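Local coordinates for protein soluble lytic murein transglycosylase (Pseudomonas aeruginosa, PDB 5OHU) that turns over peptidoglycan as a lytic transglycosylase, cutting its glycan strands both from the ends and within the chain, at residues A[606-609]-A[610-614]; A[139-142]-A[143-146]. All coordinates share one frame; numbering follows the deposited sequence.

Contact 1 (A[606-609]-A[610-614]); sequences ETRQ and YVQNV
From E606 to N613 four successive i to i+4 backbone bonds run along one continuous helix, Y610 N to E606 O, V611 N to T607 O, Q612 N to R608 O and N613 N to Q609 O, the second almost straight at 172°. Side chains meet along two neighbouring lines of this helix. R608 and Q612 lie side by side and point the same way, with CG of R608 3.7 Å from NE2 of Q612. Both chains have other partners for their polar ends: R608 forms a salt bridge with D605 and gives NE to the carbonyl of E600, while NE2 of Q612 is bonded to the hydroxyl of Y375. One residue on, the amides of Q609 and N613 come together at the more exposed side, their planes 51° apart; the turn about CB-CG of Q609 (chi2 62°) brings its end round to N613. CG of N613 also sits 3.1 Å from Q609 O. On the buried side CG2 of V611 rests 3.3 Å from T607 O. Y610 keeps its ring anti to the backbone N, leading away from the preceding turn; CB of Y610 touches E606 O at 3.3 Å and the hydroxyl bonds to E503. Helices 493-504 and 569-578 take the side bearing Y610 and V614, and helix 595-600 that bearing V611 and Q612. These are successive turns of the alpha-helix 605-624, packed against helices of the lysozyme-like transglycosylase domain, as the family assignment leads one to expect.

Contact 2 (A[139-142]-A[143-146]); sequences HGQK and AEGY
K142 and Y146 make the close half of this first helical turn: Y146 N donates to K142 O over 2.7 Å, nearly straight at 170°, and the same oxygen lies over one face of the tyrosine, 3.2 Å from CG of Y146. CG of Y146 stands beside its own backbone N (chi1 -67°), placing the ring next to the K142 carbonyl. The second bond, G145 N to Q141 O, is as short at 2.7 Å but more bent, the donor lying in the carbonyl plane. Q141 is the N-cap residue of helix 142-153, which follows helix 126-138 after a short loop and packs on it through Q141, E144 and Y146; the disulfide C130-C163 ties the first of these helices to helix 161-172. Farther along its chain K142 meets the tyrosine only loosely, CD to OH of Y146 at 4.0 Å, and its ammonium goes to E173 in a salt bridge and to the carbonyl of L137. The surface side is loose in another way. There Q141 and E144 cross at about a right angle, the amide and carboxylate planes 60° apart, and NE2 of Q141 comes within a long 3.5 Å of OE2 of E144, with no hydrogen bond assigned between them.

Contacts 1 and 2 belong to distant parts of one chain: their centres are 48 Å apart, and their nearest atoms still about 36 Å. Contact 2 comes earlier in the sequence and lies at the periphery, its centre 36 Å from that of the chain, against 13 Å for contact 1. Contact 1 is bonded to helix 493-504 of the transglycosylase domain, whereas contact 2 sits among the helices of the N-terminal half, part of the alpha-superhelix that in Slt70-like relatives is closed into a ring by the L domain. A phosphate ion lies about 3 Å from the side chain of Q141 in contact 2, probably picked up from the crystallisation liquor.

Contact 1 (A[606-609]-A[610-614])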
ATOM      1  N   GLU A 606       8.240  -2.188   4.005  1.00 18.80           N
ATOM      2  CA  GLU A 606       7.345  -1.521   4.940  1.00 20.68           C
ATOM      3  C   GLU A 606       8.092  -1.119   6.196  1.00 21.10           C
ATOM      4  O   GLU A 606       7.923  -0.005   6.707  1.00 16.02           O
ATOM      5  CB  GLU A 606       6.163  -2.418   5.313  1.00 15.78           C
ATOM      6  CG  GLU A 606       5.554  -1.995   6.655  1.00 25.50           C
ATOM      7  CD  GLU A 606       4.219  -2.634   6.968  1.00 43.71           C
ATOM      8  OE1 GLU A 606       3.731  -3.470   6.177  1.00 43.99           O
ATOM      9  OE2 GLU A 606       3.654  -2.294   8.029  1.00 55.67           O
ATOM     10  N   THR A 607       8.914  -2.026   6.721  1.00 14.95           N
ATOM     11  CA  THR A 607       9.561  -1.734   7.990  1.00 11.57           C
ATOM     12  C   THR A 607      10.637  -0.667   7.818  1.00 14.15           C
ATOM     13  O   THR A 607      10.807   0.197   8.690  1.00 12.70           O
ATOM     14  CB  THR A 607      10.131  -3.012   8.581  1.00 14.99           C
ATOM     15  OG1 THR A 607       9.076  -3.967   8.708  1.00 13.22           O
ATOM     16  CG2 THR A 607      10.710  -2.732   9.943  1.00 11.41           C
ATOM     17  N   ARG A 608      11.341  -0.685   6.685  1.00 11.39           N
ATOM     18  CA  ARG A 608      12.347   0.349   6.437  1.00 15.67           C
ATOM     19  C   ARG A 608      11.708   1.732   6.438  1.00 18.19           C
ATOM     20  O   ARG A 608      12.192   2.656   7.109  1.00 12.82           O
ATOM     21  CB  ARG A 608      13.078   0.099   5.116  1.00 11.24           C
ATOM     22  CG  ARG A 608      13.998   1.300   4.735  1.00 13.69           C
ATOM     23  CD  ARG A 608      14.514   1.254   3.302  1.00 24.10           C
ATOM     24  NE  ARG A 608      15.062  -0.061   3.000  1.00 38.39           N
ATOM     25  CZ  ARG A 608      14.501  -0.958   2.194  1.00 38.73           C
ATOM     26  NH1 ARG A 608      13.362  -0.685   1.537  1.00 11.13           N
ATOM     27  NH2 ARG A 608      15.106  -2.126   2.032  1.00 25.74           N
ATOM     28  N   GLN A 609      10.581   1.876   5.731  1.00 11.85           N
ATOM     29  CA  GLN A 609       9.913   3.173   5.662  1.00 12.18           C
ATOM     30  C   GLN A 609       9.295   3.540   7.004  1.00 12.41           C
ATOM     31  O   GLN A 609       9.324   4.707   7.411  1.00 12.67           O
ATOM     32  CB  GLN A 609       8.838   3.163   4.574  1.00 14.65           C
ATOM     33  CG  GLN A 609       8.304   4.555   4.241  1.00 14.37           C
ATOM     34  CD  GLN A 609       9.402   5.460   3.687  1.00 21.11           C
ATOM     35  OE1 GLN A 609      10.089   5.075   2.752  1.00 20.50           O
ATOM     36  NE2 GLN A 609       9.590   6.653   4.282  1.00 12.94           N
ATOM     37  N   TYR A 610       8.712   2.557   7.693  1.00 12.36           N
ATOM     38  CA  TYR A 610       8.230   2.780   9.051  1.00 12.59           C
ATOM     39  C   TYR A 610       9.311   3.417   9.926  1.00 12.59           C
ATOM     40  O   TYR A 610       9.099   4.471  10.537  1.00 14.78           O
ATOM     41  CB  TYR A 610       7.768   1.443   9.639  1.00 12.48           C
ATOM     42  CG  TYR A 610       7.150   1.541  11.003  1.00 19.39           C
ATOM     43  CD1 TYR A 610       7.945   1.604  12.146  1.00 12.74           C
ATOM     44  CD2 TYR A 610       5.762   1.574  11.157  1.00 13.05           C
ATOM     45  CE1 TYR A 610       7.368   1.696  13.397  1.00 17.11           C
ATOM     46  CE2 TYR A 610       5.185   1.663  12.404  1.00 13.35           C
ATOM     47  CZ  TYR A 610       5.987   1.722  13.521  1.00 17.69           C
ATOM     48  OH  TYR A 610       5.407   1.798  14.771  1.00 14.41           O
ATOM     49  N   VAL A 611      10.478   2.777  10.006  1.00 13.87           N
ATOM     50  CA  VAL A 611      11.562   3.279  10.853  1.00 12.26           C
ATOM     51  C   VAL A 611      11.995   4.675  10.412  1.00 12.44           C
ATOM     52  O   VAL A 611      12.163   5.581  11.235  1.00 12.67           O
ATOM     53  CB  VAL A 611      12.748   2.292  10.823  1.00 17.83           C
ATOM     54  CG1 VAL A 611      13.966   2.909  11.483  1.00 11.86           C
ATOM     55  CG2 VAL A 611      12.359   0.951  11.509  1.00 13.92           C
ATOM     56  N   GLN A 612      12.219   4.862   9.110  1.00 12.35           N
ATOM     57  CA  GLN A 612      12.637   6.181   8.658  1.00 12.55           C
ATOM     58  C   GLN A 612      11.585   7.230   8.978  1.00 12.98           C
ATOM     59  O   GLN A 612      11.941   8.350   9.371  1.00 14.25           O
ATOM     60  CB  GLN A 612      12.974   6.155   7.171  1.00 12.43           C
ATOM     61  CG  GLN A 612      14.128   5.228   6.848  1.00 12.07           C
ATOM     62  CD  GLN A 612      14.487   5.225   5.368  1.00 14.71           C
ATOM     63  OE1 GLN A 612      13.737   5.738   4.536  1.00 21.66           O
ATOM     64  NE2 GLN A 612      15.650   4.653   5.034  1.00 14.10           N
ATOM     65  N   ASN A 613      10.295   6.878   8.881  1.00 13.10           N
ATOM     66  CA  ASN A 613       9.246   7.833   9.234  1.00 13.55           C
ATOM     67  C   ASN A 613       9.317   8.203  10.716  1.00 15.08           C
ATOM     68  O   ASN A 613       9.295   9.383  11.080  1.00 14.12           O
ATOM     69  CB  ASN A 613       7.849   7.262   8.951  1.00 13.64           C
ATOM     70  CG  ASN A 613       7.493   7.202   7.468  1.00 23.43           C
ATOM     71  OD1 ASN A 613       6.449   6.638   7.102  1.00 15.99           O
ATOM     72  ND2 ASN A 613       8.396   7.656   6.613  1.00 13.47           N
ATOM     73  N   VAL A 614       9.320   7.187  11.587  1.00 14.08           N
ATOM     74  CA  VAL A 614       9.290   7.412  13.029  1.00 13.81           C
ATOM     75  C   VAL A 614      10.484   8.250  13.468  1.00 13.84           C
ATOM     76  O   VAL A 614      10.336   9.206  14.232  1.00 14.60           O
ATOM     77  CB  VAL A 614       9.237   6.073  13.784  1.00 18.55           C
ATOM     78  CG1 VAL A 614       9.480   6.285  15.280  1.00 13.80           C
ATOM     79  CG2 VAL A 614       7.868   5.375  13.542  1.00 18.37           C
TER

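Contact 2 (A[139-142]-A[143-146])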
ATOM      1  N   HIS A 139     -21.207  -7.101 -31.814  1.00 27.98           N
ATOM      2  CA  HIS A 139     -21.465  -5.855 -32.536  1.00 30.50           C
ATOM      3  C   HIS A 139     -20.305  -5.496 -33.447  1.00 33.65           C
ATOM      4  O   HIS A 139     -19.890  -4.337 -33.519  1.00 32.95           O
ATOM      5  CB  HIS A 139     -21.762  -4.705 -31.577  1.00 22.41           C
ATOM      6  CG  HIS A 139     -23.074  -4.836 -30.874  1.00 28.49           C
ATOM      7  ND1 HIS A 139     -23.266  -5.690 -29.807  1.00 29.93           N
ATOM      8  CD2 HIS A 139     -24.265  -4.228 -31.088  1.00 27.78           C
ATOM      9  CE1 HIS A 139     -24.517  -5.600 -29.395  1.00 34.54           C
ATOM     10  NE2 HIS A 139     -25.144  -4.716 -30.151  1.00 33.48           N
ATOM     11  N   GLY A 140     -19.766  -6.486 -34.154  1.00 40.87           N
ATOM     12  CA  GLY A 140     -18.751  -6.226 -35.160  1.00 49.15           C
ATOM     13  C   GLY A 140     -17.421  -5.723 -34.640  1.00 46.01           C
ATOM     14  O   GLY A 140     -16.694  -5.044 -35.370  1.00 38.80           O
ATOM     15  N   GLN A 141     -17.082  -6.035 -33.393  1.00 47.94           N
ATOM     16  CA  GLN A 141     -15.779  -5.681 -32.851  1.00 43.55           C
ATOM     17  C   GLN A 141     -15.073  -6.946 -32.382  1.00 40.77           C
ATOM     18  O   GLN A 141     -14.625  -7.028 -31.233  1.00 35.22           O
ATOM     19  CB  GLN A 141     -15.926  -4.680 -31.705  1.00 44.72           C
ATOM     20  CG  GLN A 141     -15.796  -3.226 -32.111  1.00 52.73           C
ATOM     21  CD  GLN A 141     -15.859  -2.285 -30.922  1.00 59.00           C
ATOM     22  OE1 GLN A 141     -16.914  -1.745 -30.608  1.00 60.27           O
ATOM     23  NE2 GLN A 141     -14.728  -2.092 -30.249  1.00 53.83           N
ATOM     24  N   LYS A 142     -14.975  -7.939 -33.270  1.00 40.48           N
ATOM     25  CA  LYS A 142     -14.479  -9.253 -32.865  1.00 43.94           C
ATOM     26  C   LYS A 142     -13.017  -9.193 -32.459  1.00 43.76           C
ATOM     27  O   LYS A 142     -12.618  -9.773 -31.443  1.00 40.98           O
ATOM     28  CB  LYS A 142     -14.675 -10.264 -33.991  1.00 37.44           C
ATOM     29  CG  LYS A 142     -16.115 -10.618 -34.201  1.00 38.29           C
ATOM     30  CD  LYS A 142     -16.268 -11.997 -34.756  1.00 44.46           C
ATOM     31  CE  LYS A 142     -17.723 -12.418 -34.702  1.00 49.87           C
ATOM     32  NZ  LYS A 142     -18.168 -12.600 -33.293  1.00 48.39           N
ATOM     33  N   ALA A 143     -12.199  -8.506 -33.252  1.00 43.60           N
ATOM     34  CA  ALA A 143     -10.785  -8.412 -32.928  1.00 45.83           C
ATOM     35  C   ALA A 143     -10.587  -7.775 -31.564  1.00 47.18           C
ATOM     36  O   ALA A 143      -9.782  -8.253 -30.759  1.00 52.48           O
ATOM     37  CB  ALA A 143     -10.050  -7.626 -34.013  1.00 45.28           C
ATOM     38  N   GLU A 144     -11.330  -6.706 -31.276  1.00 41.35           N
ATOM     39  CA  GLU A 144     -11.228  -6.088 -29.962  1.00 37.54           C
ATOM     40  C   GLU A 144     -11.873  -6.956 -28.888  1.00 25.58           C
ATOM     41  O   GLU A 144     -11.415  -6.955 -27.740  1.00 25.76           O
ATOM     42  CB  GLU A 144     -11.854  -4.693 -29.975  1.00 44.89           C
ATOM     43  CG  GLU A 144     -11.201  -3.723 -30.956  1.00 60.45           C
ATOM     44  CD  GLU A 144     -11.954  -3.609 -32.275  1.00 72.13           C
ATOM     45  OE1 GLU A 144     -12.285  -4.649 -32.887  1.00 65.49           O
ATOM     46  OE2 GLU A 144     -12.222  -2.463 -32.696  1.00 84.73           O
ATOM     47  N   GLY A 145     -12.924  -7.697 -29.243  1.00 17.10           N
ATOM     48  CA  GLY A 145     -13.572  -8.571 -28.277  1.00 30.30           C
ATOM     49  C   GLY A 145     -12.715  -9.768 -27.911  1.00 36.53           C
ATOM     50  O   GLY A 145     -12.696 -10.200 -26.753  1.00 25.51           O
ATOM     51  N   TYR A 146     -11.997 -10.320 -28.893  1.00 39.12           N
ATOM     52  CA  TYR A 146     -10.988 -11.331 -28.600  1.00 30.24           C
ATOM     53  C   TYR A 146      -9.923 -10.772 -27.664  1.00 27.49           C
ATOM     54  O   TYR A 146      -9.546 -11.412 -26.676  1.00 25.04           O
ATOM     55  CB  TYR A 146     -10.361 -11.852 -29.899  1.00 27.47           C
ATOM     56  CG  TYR A 146     -11.300 -12.650 -30.802  1.00 30.35           C
ATOM     57  CD1 TYR A 146     -12.619 -12.879 -30.445  1.00 29.41           C
ATOM     58  CD2 TYR A 146     -10.851 -13.191 -31.998  1.00 33.77           C
ATOM     59  CE1 TYR A 146     -13.464 -13.606 -31.252  1.00 30.88           C
ATOM     60  CE2 TYR A 146     -11.689 -13.922 -32.815  1.00 33.22           C
ATOM     61  CZ  TYR A 146     -13.000 -14.125 -32.437  1.00 39.96           C
ATOM     62  OH  TYR A 146     -13.860 -14.850 -33.239  1.00 42.09           O
TER